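PDB 2XQ0: leukotriene A-4 hydrolase from Saccharomyces cerevisiae, which removes N-terminal residues from peptides, preferring di- and tripeptides, with a zinc ion in its active site, and also has low epoxide hydrolase activity. Local coordinates for residues Asn507-Thr519 and Asn556-Phe569. Residues are numbered along the deposited sequence; the frame is centred on the assembly and turned at random.
Sequences NSNQLVLFLETLT and NAEVVFKMFKFQIF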
ATOM      1  N   ASN A 507      -2.580 -23.549   6.419  1.00 38.45           N
ATOM      2  CA  ASN A 507      -3.213 -22.242   6.611  1.00 39.73           C
ATOM      3  C   ASN A 507      -3.517 -21.608   5.251  1.00 34.95           C
ATOM      4  O   ASN A 507      -3.217 -22.194   4.212  1.00 26.06           O
ATOM      5  CB  ASN A 507      -2.363 -21.323   7.516  1.00 37.05           C
ATOM      6  CG  ASN A 507      -1.048 -20.899   6.875  1.00 45.30           C
ATOM      7  OD1 ASN A 507      -0.894 -20.934   5.656  1.00 50.35           O
ATOM      8  ND2 ASN A 507      -0.092 -20.486   7.703  1.00 42.42           N
ATOM      9  N   SER A 508      -4.114 -20.423   5.236  1.00 37.12           N
ATOM     10  CA  SER A 508      -4.526 -19.830   3.965  1.00 34.81           C
ATOM     11  C   SER A 508      -3.314 -19.446   3.113  1.00 29.41           C
ATOM     12  O   SER A 508      -3.342 -19.572   1.894  1.00 31.46           O
ATOM     13  CB  SER A 508      -5.429 -18.615   4.193  1.00 42.12           C
ATOM     14  OG  SER A 508      -4.697 -17.527   4.728  1.00 44.21           O
ATOM     15  N   ASN A 509      -2.256 -18.971   3.764  1.00 25.67           N
ATOM     16  CA  ASN A 509      -1.020 -18.664   3.071  1.00 29.90           C
ATOM     17  C   ASN A 509      -0.441 -19.905   2.409  1.00 22.28           C
ATOM     18  O   ASN A 509       0.098 -19.849   1.304  1.00 27.62           O
ATOM     19  CB  ASN A 509       0.001 -18.067   4.043  1.00 45.08           C
ATOM     20  CG  ASN A 509      -0.385 -16.680   4.525  1.00 53.46           C
ATOM     21  OD1 ASN A 509      -0.705 -15.794   3.726  1.00 53.13           O
ATOM     22  ND2 ASN A 509      -0.348 -16.485   5.838  1.00 56.16           N
ATOM     23  N   GLN A 510      -0.548 -21.033   3.098  1.00 22.01           N
ATOM     24  CA  GLN A 510      -0.026 -22.273   2.568  1.00 24.38           C
ATOM     25  C   GLN A 510      -0.888 -22.748   1.407  1.00 27.85           C
ATOM     26  O   GLN A 510      -0.354 -23.219   0.392  1.00 24.28           O
ATOM     27  CB  GLN A 510       0.088 -23.327   3.675  1.00 26.86           C
ATOM     28  CG  GLN A 510       1.227 -23.044   4.642  1.00 22.56           C
ATOM     29  CD  GLN A 510       1.231 -23.982   5.818  1.00 25.34           C
ATOM     30  OE1 GLN A 510       0.202 -24.195   6.448  1.00 32.07           O
ATOM     31  NE2 GLN A 510       2.383 -24.562   6.109  1.00 27.47           N
ATOM     32  N   LEU A 511      -2.211 -22.615   1.546  1.00 27.15           N
ATOM     33  CA  LEU A 511      -3.123 -22.910   0.438  1.00 32.58           C
ATOM     34  C   LEU A 511      -2.824 -22.035  -0.775  1.00 28.48           C
ATOM     35  O   LEU A 511      -2.772 -22.521  -1.909  1.00 29.53           O
ATOM     36  CB  LEU A 511      -4.588 -22.726   0.862  1.00 35.25           C
ATOM     37  CG  LEU A 511      -5.153 -23.778   1.820  1.00 46.04           C
ATOM     38  CD1 LEU A 511      -6.525 -23.370   2.340  1.00 49.59           C
ATOM     39  CD2 LEU A 511      -5.221 -25.141   1.143  1.00 41.55           C
ATOM     40  N   VAL A 512      -2.637 -20.738  -0.540  1.00 27.22           N
ATOM     41  CA  VAL A 512      -2.276 -19.827  -1.609  1.00 27.83           C
ATOM     42  C   VAL A 512      -0.978 -20.252  -2.302  1.00 28.29           C
ATOM     43  O   VAL A 512      -0.927 -20.348  -3.538  1.00 33.40           O
ATOM     44  CB  VAL A 512      -2.201 -18.380  -1.091  1.00 33.94           C
ATOM     45  CG1 VAL A 512      -1.559 -17.478  -2.115  1.00 37.28           C
ATOM     46  CG2 VAL A 512      -3.612 -17.889  -0.743  1.00 29.35           C
ATOM     47  N   LEU A 513       0.061 -20.519  -1.513  1.00 24.71           N
ATOM     48  CA  LEU A 513       1.327 -21.008  -2.057  1.00 27.62           C
ATOM     49  C   LEU A 513       1.150 -22.334  -2.796  1.00 31.20           C
ATOM     50  O   LEU A 513       1.705 -22.532  -3.876  1.00 38.11           O
ATOM     51  CB  LEU A 513       2.387 -21.164  -0.961  1.00 32.07           C
ATOM     52  CG  LEU A 513       3.752 -21.693  -1.458  1.00 33.38           C
ATOM     53  CD1 LEU A 513       4.418 -20.731  -2.432  1.00 34.96           C
ATOM     54  CD2 LEU A 513       4.672 -21.961  -0.306  1.00 32.13           C
ATOM     55  N   PHE A 514       0.387 -23.255  -2.212  1.00 33.35           N
ATOM     56  CA  PHE A 514       0.082 -24.524  -2.891  1.00 24.47           C
ATOM     57  C   PHE A 514      -0.528 -24.337  -4.285  1.00 37.54           C
ATOM     58  O   PHE A 514      -0.001 -24.862  -5.272  1.00 38.68           O
ATOM     59  CB  PHE A 514      -0.837 -25.384  -2.022  1.00 28.30           C
ATOM     60  CG  PHE A 514      -1.304 -26.643  -2.698  1.00 35.91           C
ATOM     61  CD1 PHE A 514      -0.395 -27.627  -3.072  1.00 29.77           C
ATOM     62  CD2 PHE A 514      -2.651 -26.854  -2.948  1.00 38.83           C
ATOM     63  CE1 PHE A 514      -0.818 -28.791  -3.687  1.00 36.41           C
ATOM     64  CE2 PHE A 514      -3.084 -28.016  -3.566  1.00 41.14           C
ATOM     65  CZ  PHE A 514      -2.165 -28.988  -3.936  1.00 39.86           C
ATOM     66  N   LEU A 515      -1.638 -23.599  -4.356  1.00 31.66           N
ATOM     67  CA  LEU A 515      -2.345 -23.342  -5.619  1.00 37.60           C
ATOM     68  C   LEU A 515      -1.456 -22.587  -6.592  1.00 45.23           C
ATOM     69  O   LEU A 515      -1.512 -22.812  -7.799  1.00 54.62           O
ATOM     70  CB  LEU A 515      -3.639 -22.551  -5.385  1.00 36.11           C
ATOM     71  CG  LEU A 515      -4.756 -23.273  -4.618  1.00 41.33           C
ATOM     72  CD1 LEU A 515      -5.782 -22.289  -4.089  1.00 33.99           C
ATOM     73  CD2 LEU A 515      -5.414 -24.332  -5.491  1.00 46.59           C
ATOM     74  N   GLU A 516      -0.640 -21.683  -6.061  1.00 40.11           N
ATOM     75  CA  GLU A 516       0.364 -20.998  -6.869  1.00 43.57           C
ATOM     76  C   GLU A 516       1.333 -22.018  -7.485  1.00 48.61           C
ATOM     77  O   GLU A 516       1.441 -22.109  -8.718  1.00 50.28           O
ATOM     78  CB  GLU A 516       1.095 -19.930  -6.035  1.00 43.93           C
ATOM     79  CG  GLU A 516       2.254 -19.227  -6.720  1.00 41.76           C
ATOM     80  CD  GLU A 516       1.827 -18.375  -7.909  1.00 64.68           C
ATOM     81  OE1 GLU A 516       0.731 -18.612  -8.467  1.00 73.50           O
ATOM     82  OE2 GLU A 516       2.593 -17.461  -8.290  1.00 68.64           O
ATOM     83  N   THR A 517       2.004 -22.799  -6.632  1.00 44.77           N
ATOM     84  CA  THR A 517       2.969 -23.819  -7.074  1.00 42.69           C
ATOM     85  C   THR A 517       2.394 -24.757  -8.147  1.00 42.83           C
ATOM     86  O   THR A 517       3.087 -25.134  -9.083  1.00 49.37           O
ATOM     87  CB  THR A 517       3.526 -24.636  -5.870  1.00 40.57           C
ATOM     88  OG1 THR A 517       4.056 -23.742  -4.877  1.00 41.78           O
ATOM     89  CG2 THR A 517       4.623 -25.609  -6.313  1.00 34.80           C
ATOM     90  N   LEU A 518       1.120 -25.116  -8.022  1.00 39.67           N
ATOM     91  CA  LEU A 518       0.463 -25.959  -9.017  1.00 39.84           C
ATOM     92  C   LEU A 518       0.401 -25.330 -10.408  1.00 50.64           C
ATOM     93  O   LEU A 518       0.593 -26.018 -11.413  1.00 51.97           O
ATOM     94  CB  LEU A 518      -0.955 -26.315  -8.577  1.00 38.04           C
ATOM     95  CG  LEU A 518      -1.073 -27.316  -7.436  1.00 40.94           C
ATOM     96  CD1 LEU A 518      -2.528 -27.434  -7.016  1.00 44.88           C
ATOM     97  CD2 LEU A 518      -0.500 -28.673  -7.846  1.00 35.96           C
ATOM     98  N   THR A 519       0.093 -24.037 -10.478  1.00 51.70           N
ATOM     99  CA  THR A 519       0.072 -23.349 -11.769  1.00 52.09           C
ATOM    100  C   THR A 519       1.500 -23.145 -12.289  1.00 55.95           C
ATOM    101  O   THR A 519       1.721 -23.012 -13.492  1.00 64.98           O
ATOM    102  CB  THR A 519      -0.680 -22.001 -11.707  1.00 50.58           C
ATOM    103  OG1 THR A 519       0.060 -21.073 -10.906  1.00 45.17           O
ATOM    104  CG2 THR A 519      -2.086 -22.190 -11.120  1.00 51.81           C
ATOM    105  N   ASN A 556     -12.025 -16.974   2.072  1.00 43.89           N
ATOM    106  CA  ASN A 556     -10.823 -16.141   1.958  1.00 38.89           C
ATOM    107  C   ASN A 556     -10.592 -15.751   0.512  1.00 33.12           C
ATOM    108  O   ASN A 556     -10.294 -16.595  -0.314  1.00 30.36           O
ATOM    109  CB  ASN A 556      -9.605 -16.886   2.508  1.00 38.81           C
ATOM    110  CG  ASN A 556      -8.347 -16.008   2.580  1.00 44.04           C
ATOM    111  OD1 ASN A 556      -8.082 -15.196   1.698  1.00 45.13           O
ATOM    112  ND2 ASN A 556      -7.572 -16.182   3.640  1.00 35.94           N
ATOM    113  N   ALA A 557     -10.731 -14.466   0.204  1.00 36.38           N
ATOM    114  CA  ALA A 557     -10.607 -13.979  -1.166  1.00 37.74           C
ATOM    115  C   ALA A 557      -9.266 -14.324  -1.790  1.00 36.15           C
ATOM    116  O   ALA A 557      -9.148 -14.416  -3.012  1.00 36.59           O
ATOM    117  CB  ALA A 557     -10.827 -12.468  -1.213  1.00 38.65           C
ATOM    118  N   GLU A 558      -8.248 -14.481  -0.952  1.00 32.00           N
ATOM    119  CA  GLU A 558      -6.910 -14.825  -1.434  1.00 34.22           C
ATOM    120  C   GLU A 558      -6.863 -16.244  -1.976  1.00 32.37           C
ATOM    121  O   GLU A 558      -6.235 -16.505  -3.002  1.00 34.44           O
ATOM    122  CB  GLU A 558      -5.875 -14.707  -0.310  1.00 33.45           C
ATOM    123  CG  GLU A 558      -5.597 -13.301   0.150  1.00 37.18           C
ATOM    124  CD  GLU A 558      -4.521 -12.638  -0.673  1.00 44.65           C
ATOM    125  OE1 GLU A 558      -3.994 -13.299  -1.595  1.00 53.83           O
ATOM    126  OE2 GLU A 558      -4.196 -11.465  -0.394  1.00 41.00           O
ATOM    127  N   VAL A 559      -7.491 -17.169  -1.253  1.00 39.01           N
ATOM    128  CA  VAL A 559      -7.541 -18.560  -1.672  1.00 32.83           C
ATOM    129  C   VAL A 559      -8.545 -18.723  -2.808  1.00 40.88           C
ATOM    130  O   VAL A 559      -8.289 -19.425  -3.784  1.00 47.29           O
ATOM    131  CB  VAL A 559      -7.975 -19.490  -0.533  1.00 36.36           C
ATOM    132  CG1 VAL A 559      -8.259 -20.884  -1.096  1.00 33.89           C
ATOM    133  CG2 VAL A 559      -6.908 -19.540   0.579  1.00 33.45           C
ATOM    134  N   VAL A 560      -9.697 -18.082  -2.664  1.00 39.86           N
ATOM    135  CA  VAL A 560     -10.715 -18.121  -3.701  1.00 45.51           C
ATOM    136  C   VAL A 560     -10.130 -17.670  -5.038  1.00 41.02           C
ATOM    137  O   VAL A 560     -10.404 -18.278  -6.071  1.00 45.07           O
ATOM    138  CB  VAL A 560     -11.936 -17.259  -3.327  1.00 42.60           C
ATOM    139  CG1 VAL A 560     -12.793 -16.986  -4.552  1.00 39.89           C
ATOM    140  CG2 VAL A 560     -12.743 -17.942  -2.223  1.00 43.80           C
ATOM    141  N   PHE A 561      -9.303 -16.629  -5.013  1.00 41.85           N
ATOM    142  CA  PHE A 561      -8.700 -16.127  -6.242  1.00 38.80           C
ATOM    143  C   PHE A 561      -7.812 -17.172  -6.874  1.00 37.41           C
ATOM    144  O   PHE A 561      -7.892 -17.406  -8.074  1.00 38.52           O
ATOM    145  CB  PHE A 561      -7.878 -14.864  -6.009  1.00 39.55           C
ATOM    146  CG  PHE A 561      -7.067 -14.457  -7.209  1.00 40.99           C
ATOM    147  CD1 PHE A 561      -7.619 -13.647  -8.188  1.00 41.12           C
ATOM    148  CD2 PHE A 561      -5.771 -14.915  -7.378  1.00 51.06           C
ATOM    149  CE1 PHE A 561      -6.887 -13.284  -9.306  1.00 45.40           C
ATOM    150  CE2 PHE A 561      -5.030 -14.556  -8.491  1.00 55.57           C
ATOM    151  CZ  PHE A 561      -5.592 -13.735  -9.461  1.00 49.68           C
ATOM    152  N   LYS A 562      -6.950 -17.785  -6.060  1.00 42.14           N
ATOM    153  CA  LYS A 562      -6.065 -18.844  -6.524  1.00 41.05           C
ATOM    154  C   LYS A 562      -6.856 -20.019  -7.082  1.00 41.30           C
ATOM    155  O   LYS A 562      -6.502 -20.575  -8.119  1.00 43.87           O
ATOM    156  CB  LYS A 562      -5.171 -19.318  -5.386  1.00 45.35           C
ATOM    157  CG  LYS A 562      -4.170 -18.278  -4.937  1.00 48.52           C
ATOM    158  CD  LYS A 562      -3.212 -17.959  -6.061  1.00 46.33           C
ATOM    159  CE  LYS A 562      -2.227 -16.894  -5.636  1.00 44.21           C
ATOM    160  NZ  LYS A 562      -1.352 -16.486  -6.749  1.00 46.94           N
ATOM    161  N   MET A 563      -7.924 -20.396  -6.385  1.00 43.07           N
ATOM    162  CA  MET A 563      -8.817 -21.453  -6.863  1.00 48.29           C
ATOM    163  C   MET A 563      -9.306 -21.130  -8.260  1.00 46.58           C
ATOM    164  O   MET A 563      -9.277 -21.968  -9.147  1.00 41.55           O
ATOM    165  CB  MET A 563     -10.029 -21.624  -5.939  1.00 56.52           C
ATOM    166  CG  MET A 563     -11.131 -22.489  -6.549  1.00 65.12           C
ATOM    167  SD  MET A 563     -12.734 -22.347  -5.741  1.00 56.59           S
ATOM    168  CE  MET A 563     -13.149 -20.643  -6.081  1.00 50.76           C
ATOM    169  N   PHE A 564      -9.765 -19.901  -8.456  1.00 49.08           N
ATOM    170  CA  PHE A 564     -10.200 -19.493  -9.787  1.00 53.75           C
ATOM    171  C   PHE A 564      -9.061 -19.602 -10.801  1.00 52.82           C
ATOM    172  O   PHE A 564      -9.253 -20.120 -11.907  1.00 50.90           O
ATOM    173  CB  PHE A 564     -10.784 -18.085  -9.756  1.00 54.19           C
ATOM    174  CG  PHE A 564     -12.231 -18.047  -9.376  1.00 56.28           C
ATOM    175  CD1 PHE A 564     -13.175 -18.718 -10.138  1.00 65.53           C
ATOM    176  CD2 PHE A 564     -12.657 -17.332  -8.275  1.00 47.32           C
ATOM    177  CE1 PHE A 564     -14.514 -18.682  -9.798  1.00 64.52           C
ATOM    178  CE2 PHE A 564     -14.003 -17.289  -7.936  1.00 46.93           C
ATOM    179  CZ  PHE A 564     -14.925 -17.961  -8.693  1.00 56.24           C
ATOM    180  N   LYS A 565      -7.874 -19.145 -10.408  1.00 49.95           N
ATOM    181  CA  LYS A 565      -6.717 -19.171 -11.295  1.00 54.69           C
ATOM    182  C   LYS A 565      -6.307 -20.605 -11.645  1.00 55.04           C
ATOM    183  O   LYS A 565      -6.017 -20.915 -12.805  1.00 58.21           O
ATOM    184  CB  LYS A 565      -5.549 -18.407 -10.673  1.00 53.68           C
ATOM    185  CG  LYS A 565      -4.331 -18.293 -11.571  1.00 51.09           C
ATOM    186  CD  LYS A 565      -3.162 -17.701 -10.801  1.00 49.03           C
ATOM    187  CE  LYS A 565      -1.971 -17.458 -11.696  1.00 53.55           C
ATOM    188  NZ  LYS A 565      -0.774 -17.001 -10.935  1.00 52.96           N
ATOM    189  N   PHE A 566      -6.286 -21.493 -10.656  1.00 49.18           N
ATOM    190  CA  PHE A 566      -6.005 -22.891 -10.973  1.00 41.08           C
ATOM    191  C   PHE A 566      -7.036 -23.414 -11.958  1.00 54.51           C
ATOM    192  O   PHE A 566      -6.697 -24.140 -12.894  1.00 56.25           O
ATOM    193  CB  PHE A 566      -6.010 -23.782  -9.746  1.00 43.11           C
ATOM    194  CG  PHE A 566      -5.882 -25.244 -10.076  1.00 46.19           C
ATOM    195  CD1 PHE A 566      -4.659 -25.771 -10.482  1.00 43.99           C
ATOM    196  CD2 PHE A 566      -6.980 -26.088  -9.995  1.00 49.57           C
ATOM    197  CE1 PHE A 566      -4.531 -27.126 -10.786  1.00 45.59           C
ATOM    198  CE2 PHE A 566      -6.860 -27.446 -10.299  1.00 49.24           C
ATOM    199  CZ  PHE A 566      -5.633 -27.960 -10.696  1.00 43.21           C
ATOM    200  N   GLN A 567      -8.296 -23.046 -11.736  1.00 55.17           N
ATOM    201  CA  GLN A 567      -9.380 -23.471 -12.606  1.00 55.92           C
ATOM    202  C   GLN A 567      -9.138 -22.999 -14.032  1.00 60.44           C
ATOM    203  O   GLN A 567      -9.427 -23.725 -14.990  1.00 63.16           O
ATOM    204  CB  GLN A 567     -10.727 -22.964 -12.083  1.00 50.82           C
ATOM    205  CG  GLN A 567     -11.283 -23.791 -10.931  1.00 58.20           C
ATOM    206  CD  GLN A 567     -12.560 -23.211 -10.356  1.00 66.34           C
ATOM    207  OE1 GLN A 567     -13.071 -22.202 -10.841  1.00 76.16           O
ATOM    208  NE2 GLN A 567     -13.081 -23.845  -9.313  1.00 64.17           N
ATOM    209  N   ILE A 568      -8.591 -21.794 -14.171  1.00 53.48           N
ATOM    210  CA  ILE A 568      -8.313 -21.224 -15.490  1.00 59.12           C
ATOM    211  C   ILE A 568      -7.117 -21.913 -16.150  1.00 59.90           C
ATOM    212  O   ILE A 568      -7.173 -22.297 -17.316  1.00 58.13           O
ATOM    213  CB  ILE A 568      -8.053 -19.702 -15.414  1.00 61.55           C
ATOM    214  CG1 ILE A 568      -9.299 -18.967 -14.903  1.00 58.39           C
ATOM    215  CG2 ILE A 568      -7.631 -19.163 -16.771  1.00 67.71           C
ATOM    216  CD1 ILE A 568     -10.562 -19.306 -15.665  1.00 55.43           C
ATOM    217  N   PHE A 569      -6.038 -22.058 -15.388  1.00 60.73           N
ATOM    218  CA  PHE A 569      -4.839 -22.753 -15.853  1.00 58.67           C
ATOM    219  C   PHE A 569      -5.166 -24.178 -16.302  1.00 68.56           C
ATOM    220  O   PHE A 569      -4.483 -24.745 -17.160  1.00 68.56           O
ATOM    221  CB  PHE A 569      -3.771 -22.761 -14.750  1.00 49.77           C
ATOM    222  CG  PHE A 569      -2.748 -21.668 -14.889  1.00 57.37           C
ATOM    223  CD1 PHE A 569      -3.060 -20.357 -14.547  1.00 62.23           C
ATOM    224  CD2 PHE A 569      -1.472 -21.948 -15.363  1.00 57.54           C
ATOM    225  CE1 PHE A 569      -2.118 -19.349 -14.674  1.00 57.18           C
ATOM    226  CE2 PHE A 569      -0.525 -20.943 -15.493  1.00 53.97           C
ATOM    227  CZ  PHE A 569      -0.848 -19.641 -15.153  1.00 55.71           C
TER
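T519 lays its side chain over one face of the F569 ring, its CB 3.8 Å from the ring centroid and almost on the normal, a CH-pi contact. At the edge of the F566 ring, near its plane, lies the CG2 methyl of the same threonine. Threonine suits a helix end here: OG1, set between the backbone N and carbonyl carbon (chi1 68°), bonds back to E516 O at 2.8 Å, which turns CG2 toward the aromatic residues. At F569 an alanine would probably leave the CB of T519 without its aromatic cover and open a gap beside this last turn.

Further back, branched aliphatic residues mesh as knobs into holes. L515 fits among V559, K562, M563 and F566, its CD1 pressed to 3.3 Å from K562 CB, while V559 enters the hole formed by S508, L511, V512 and L515. Lysine serves at K562 because its chain is apolar until the tip: CE lies 3.6 Å from V512 CG1, and a bend at chi2 (-63°) helps bring NZ to E516. There OE1 accepts two weak hydrogen bonds, each part of a salt bridge, from K562 NZ at 3.4 Å and K565 NZ at 3.3 Å, so the single charge of the E516 carboxylate is shared between two ammonium groups, which it can probably offset only in part.

The helices, 508-519 and 557-569, run nearly parallel, 15° apart with axes 9.0 Å from each other, within the C-terminal region characteristic of leukotriene A4 hydrolases. Helix 537-546 packs on L518 and F566, whereas helices 469-484 and 341-360 flank helix 508-519 through F514 and L513, respectively.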